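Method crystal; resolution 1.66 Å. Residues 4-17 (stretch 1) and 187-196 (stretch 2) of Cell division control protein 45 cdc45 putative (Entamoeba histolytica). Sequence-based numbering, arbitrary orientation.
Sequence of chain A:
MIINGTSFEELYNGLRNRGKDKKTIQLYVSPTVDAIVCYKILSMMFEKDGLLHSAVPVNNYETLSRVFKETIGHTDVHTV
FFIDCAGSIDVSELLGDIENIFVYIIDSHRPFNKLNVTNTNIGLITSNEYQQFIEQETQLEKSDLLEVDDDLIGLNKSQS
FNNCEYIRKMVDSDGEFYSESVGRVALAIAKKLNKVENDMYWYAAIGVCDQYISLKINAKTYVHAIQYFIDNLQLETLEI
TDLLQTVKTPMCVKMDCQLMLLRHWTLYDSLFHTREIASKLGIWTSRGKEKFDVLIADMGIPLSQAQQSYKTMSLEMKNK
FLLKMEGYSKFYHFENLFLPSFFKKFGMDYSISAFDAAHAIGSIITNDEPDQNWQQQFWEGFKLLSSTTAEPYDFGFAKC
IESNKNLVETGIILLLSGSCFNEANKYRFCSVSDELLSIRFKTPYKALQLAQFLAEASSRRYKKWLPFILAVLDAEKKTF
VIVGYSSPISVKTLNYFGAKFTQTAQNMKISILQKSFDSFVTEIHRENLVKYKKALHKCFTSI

Stretch 1, residues 4-17: NGTSFEELYNGLRN
Stretch 2 187-196: LAIAKKLNKV

Two helices meet almost at right angles. In stretch 1, Ser7 N is hydrogen-bonded to Asn4 O (3.0 Å) and Phe8 N to Gly5 O (3.2 Å); residues 8-17 are helical, and the helix runs on past Asn17. The helix of stretch 2 spans 187-192 here; Leu193 (phi/psi -92/8) leaves it, and Asn194 takes the left-handed values 58/41. The axes cross at -92°, 10.4 Å apart at closest approach. CA atoms register Gly5 with Lys192 (6.8 Å), Phe8 with Ile189 (6.4 Å) and Glu9 with Leu193 (6.5 Å).

No hydrogen bond joins the stretches; shape does the work, burying 442 Å² in all. Phe8 (chi1 m, -70°; chi2 -9°) is the main bump, its CB directed toward stretch 2. Its hollow is formed by Ile189, Ala188 O and Lys192 CB, with Leu193 CD2 4.1 Å from Phe8 CB. Ile189 (m, t) lays CG1 over one face of the Phe8 ring, 3.8 Å from the Phe8 ring centroid and 15° off the normal, a CH-pi contact. At the ring edge lie Ala188 O, 4.0 Å from Phe8 CE2, and Lys192 CB, 3.8 Å from Phe8 CD2. A flat aromatic suits this slot because one face and the edge find partners.

Leu193 (m, t) suits its place by its branched end: CD2 lies 3.6 Å from Glu9 CA and CD1 3.7 Å from Tyr12 CB. Gly5 offers backbone instead of a side chain, its O 3.4 Å from Lys192 CE; the long lysine (t, p, t, t) covers this spot with methylenes.

Tyr12 (t, chi2 -88°) presents a ring face to Lys195 CD, and its OH lies 3.7 Å from Lys195 CE. Lys195 (m, t, chi3 92°, p) thus packs by its aliphatic length. Beyond, poorly ordered Arg16 brings NH1 within 3.4 Å of Lys195 NZ, a like-charge approach without a bond, while its NH2 donates to Asn13 OD1 (2.8 Å).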

# COMPACT_ATOMS: atom_id res chain seq x y z
N ASN A 4 -15.33 -20.95 1.58
CA ASN A 4 -16.09 -19.94 2.29
C ASN A 4 -16.21 -20.34 3.76
O ASN A 4 -15.61 -21.32 4.20
CB ASN A 4 -17.46 -19.74 1.63
CG ASN A 4 -18.41 -20.88 1.90
OD1 ASN A 4 -18.31 -21.95 1.30
ND2 ASN A 4 -19.35 -20.66 2.81
N GLY A 5 -16.99 -19.57 4.51
CA GLY A 5 -17.05 -19.76 5.95
C GLY A 5 -17.53 -21.13 6.38
O GLY A 5 -17.15 -21.62 7.45
N THR A 6 -18.39 -21.76 5.57
CA THR A 6 -18.88 -23.08 5.93
C THR A 6 -17.77 -24.13 5.96
O THR A 6 -18.00 -25.23 6.48
CB THR A 6 -19.97 -23.51 4.95
OG1 THR A 6 -20.66 -24.65 5.48
CG2 THR A 6 -19.38 -23.86 3.60
N SER A 7 -16.58 -23.82 5.44
CA SER A 7 -15.47 -24.76 5.38
C SER A 7 -14.32 -24.39 6.30
O SER A 7 -13.32 -25.11 6.34
CB SER A 7 -14.95 -24.88 3.94
OG SER A 7 -15.99 -25.27 3.06
N PHE A 8 -14.42 -23.28 7.04
CA PHE A 8 -13.29 -22.84 7.85
C PHE A 8 -12.96 -23.86 8.94
O PHE A 8 -11.79 -24.08 9.27
CB PHE A 8 -13.57 -21.48 8.48
CG PHE A 8 -13.60 -20.33 7.51
CD1 PHE A 8 -13.21 -20.48 6.20
CD2 PHE A 8 -14.03 -19.08 7.94
CE1 PHE A 8 -13.23 -19.40 5.32
CE2 PHE A 8 -14.07 -18.00 7.07
CZ PHE A 8 -13.67 -18.17 5.75
N GLU A 9 -13.99 -24.46 9.54
CA GLU A 9 -13.77 -25.45 10.59
C GLU A 9 -12.98 -26.64 10.06
O GLU A 9 -11.98 -27.06 10.66
CB GLU A 9 -15.10 -25.90 11.19
CG GLU A 9 -14.95 -26.76 12.43
CD GLU A 9 -16.28 -27.21 13.00
OE1 GLU A 9 -17.33 -26.77 12.49
OE2 GLU A 9 -16.27 -28.01 13.96
N GLU A 10 -13.41 -27.20 8.92
CA GLU A 10 -12.68 -28.31 8.33
C GLU A 10 -11.26 -27.90 7.96
O GLU A 10 -10.31 -28.68 8.12
CB GLU A 10 -13.44 -28.81 7.10
CG GLU A 10 -12.78 -29.99 6.39
CD GLU A 10 -13.55 -30.44 5.16
OE1 GLU A 10 -14.71 -30.01 4.99
OE2 GLU A 10 -12.99 -31.22 4.37
N LEU A 11 -11.08 -26.67 7.45
CA LEU A 11 -9.75 -26.21 7.08
C LEU A 11 -8.82 -26.18 8.28
O LEU A 11 -7.71 -26.71 8.23
CB LEU A 11 -9.86 -24.82 6.44
CG LEU A 11 -8.62 -24.27 5.74
CD1 LEU A 11 -9.00 -23.17 4.74
CD2 LEU A 11 -7.60 -23.74 6.73
N TYR A 12 -9.27 -25.57 9.38
CA TYR A 12 -8.40 -25.40 10.54
C TYR A 12 -8.15 -26.72 11.26
O TYR A 12 -7.06 -26.92 11.80
CB TYR A 12 -9.02 -24.37 11.50
CG TYR A 12 -8.00 -23.67 12.35
CD1 TYR A 12 -7.59 -24.20 13.57
CD2 TYR A 12 -7.43 -22.48 11.94
CE1 TYR A 12 -6.64 -23.57 14.34
CE2 TYR A 12 -6.48 -21.84 12.70
CZ TYR A 12 -6.09 -22.38 13.90
OH TYR A 12 -5.15 -21.74 14.67
N ASN A 13 -9.14 -27.61 11.30
CA ASN A 13 -8.91 -28.95 11.83
C ASN A 13 -7.78 -29.64 11.07
O ASN A 13 -6.98 -30.37 11.66
CB ASN A 13 -10.18 -29.78 11.76
CG ASN A 13 -11.17 -29.44 12.86
OD1 ASN A 13 -10.80 -28.85 13.87
ND2 ASN A 13 -12.42 -29.85 12.68
N GLY A 14 -7.71 -29.41 9.75
CA GLY A 14 -6.63 -29.98 8.97
C GLY A 14 -5.28 -29.42 9.38
O GLY A 14 -4.30 -30.16 9.52
N LEU A 15 -5.22 -28.10 9.61
CA LEU A 15 -3.99 -27.50 10.10
C LEU A 15 -3.58 -28.11 11.42
O LEU A 15 -2.42 -28.51 11.62
CB LEU A 15 -4.18 -25.99 10.25
CG LEU A 15 -4.56 -25.18 9.03
CD1 LEU A 15 -4.75 -23.73 9.46
CD2 LEU A 15 -3.50 -25.25 7.93
N ARG A 16 -4.52 -28.22 12.36
CA ARG A 16 -4.22 -28.81 13.66
C ARG A 16 -3.74 -30.25 13.53
O ARG A 16 -2.75 -30.64 14.15
CB ARG A 16 -5.45 -28.74 14.56
CG ARG A 16 -5.69 -27.38 15.20
CD ARG A 16 -6.85 -27.45 16.21
NE ARG A 16 -8.16 -27.37 15.55
CZ ARG A 16 -9.03 -26.38 15.71
NH1 ARG A 16 -8.77 -25.35 16.52
NH2 ARG A 16 -10.19 -26.41 15.05
N ASN A 17 -4.45 -31.07 12.74
CA ASN A 17 -4.08 -32.47 12.60
C ASN A 17 -2.69 -32.62 11.98
O ASN A 17 -1.89 -33.45 12.43
CB ASN A 17 -5.11 -33.22 11.77
CG ASN A 17 -6.38 -33.48 12.54
OD1 ASN A 17 -6.40 -33.36 13.77
ND2 ASN A 17 -7.44 -33.85 11.84
N LEU A 187 -9.66 -12.04 9.80
CA LEU A 187 -10.59 -11.73 10.89
C LEU A 187 -11.86 -12.55 10.77
O LEU A 187 -12.39 -13.04 11.78
CB LEU A 187 -10.93 -10.24 10.89
CG LEU A 187 -11.98 -9.79 11.89
CD1 LEU A 187 -11.50 -9.96 13.35
CD2 LEU A 187 -12.35 -8.32 11.61
N ALA A 188 -12.34 -12.75 9.54
CA ALA A 188 -13.55 -13.56 9.34
C ALA A 188 -13.33 -15.01 9.75
O ALA A 188 -14.24 -15.64 10.29
CB ALA A 188 -14.00 -13.47 7.89
N ILE A 189 -12.15 -15.57 9.47
CA ILE A 189 -11.83 -16.92 9.92
C ILE A 189 -11.87 -16.99 11.44
O ILE A 189 -12.46 -17.90 12.02
CB ILE A 189 -10.45 -17.37 9.38
CG1 ILE A 189 -10.49 -17.46 7.85
CG2 ILE A 189 -10.04 -18.68 10.02
CD1 ILE A 189 -9.12 -17.63 7.22
N ALA A 190 -11.23 -16.02 12.10
CA ALA A 190 -11.18 -16.05 13.56
C ALA A 190 -12.58 -15.95 14.17
O ALA A 190 -12.88 -16.64 15.15
CB ALA A 190 -10.30 -14.91 14.06
N LYS A 191 -13.45 -15.13 13.58
CA LYS A 191 -14.80 -14.97 14.11
C LYS A 191 -15.59 -16.26 13.95
O LYS A 191 -16.28 -16.69 14.88
CB LYS A 191 -15.51 -13.82 13.39
CG LYS A 191 -14.98 -12.44 13.75
CD LYS A 191 -15.73 -11.32 13.03
CE LYS A 191 -17.24 -11.38 13.26
NZ LYS A 191 -17.60 -11.47 14.71
N LYS A 192 -15.51 -16.88 12.76
CA LYS A 192 -16.26 -18.11 12.52
C LYS A 192 -15.82 -19.22 13.46
O LYS A 192 -16.64 -20.05 13.89
CB LYS A 192 -16.08 -18.53 11.06
CG LYS A 192 -16.80 -19.83 10.68
CD LYS A 192 -18.31 -19.71 10.83
CE LYS A 192 -19.02 -20.92 10.25
NZ LYS A 192 -20.50 -20.76 10.26
N LEU A 193 -14.53 -19.26 13.78
CA LEU A 193 -13.98 -20.34 14.61
C LEU A 193 -13.97 -20.00 16.10
O LEU A 193 -13.41 -20.77 16.89
CB LEU A 193 -12.56 -20.66 14.15
CG LEU A 193 -12.43 -21.13 12.70
CD1 LEU A 193 -10.96 -21.32 12.33
CD2 LEU A 193 -13.21 -22.43 12.49
N ASN A 194 -14.59 -18.90 16.49
CA ASN A 194 -14.63 -18.44 17.89
C ASN A 194 -13.22 -18.24 18.44
O ASN A 194 -12.92 -18.58 19.59
CB ASN A 194 -15.44 -19.39 18.76
CG ASN A 194 -16.92 -19.14 18.66
OD1 ASN A 194 -17.35 -18.02 18.37
ND2 ASN A 194 -17.72 -20.16 18.91
N LYS A 195 -12.34 -17.68 17.62
CA LYS A 195 -10.95 -17.43 18.02
C LYS A 195 -10.62 -15.94 17.97
O LYS A 195 -9.44 -15.57 17.98
CB LYS A 195 -9.99 -18.21 17.11
CG LYS A 195 -10.29 -19.71 17.05
CD LYS A 195 -9.39 -20.40 16.02
CE LYS A 195 -8.13 -20.94 16.64
NZ LYS A 195 -8.41 -22.11 17.52
N VAL A 196 -11.63 -15.08 17.88
CA VAL A 196 -11.35 -13.66 17.73
C VAL A 196 -10.79 -13.09 19.02
O VAL A 196 -11.26 -13.41 20.13
CB VAL A 196 -12.61 -12.92 17.26
CG1 VAL A 196 -13.73 -13.03 18.23
CG2 VAL A 196 -12.27 -11.44 17.00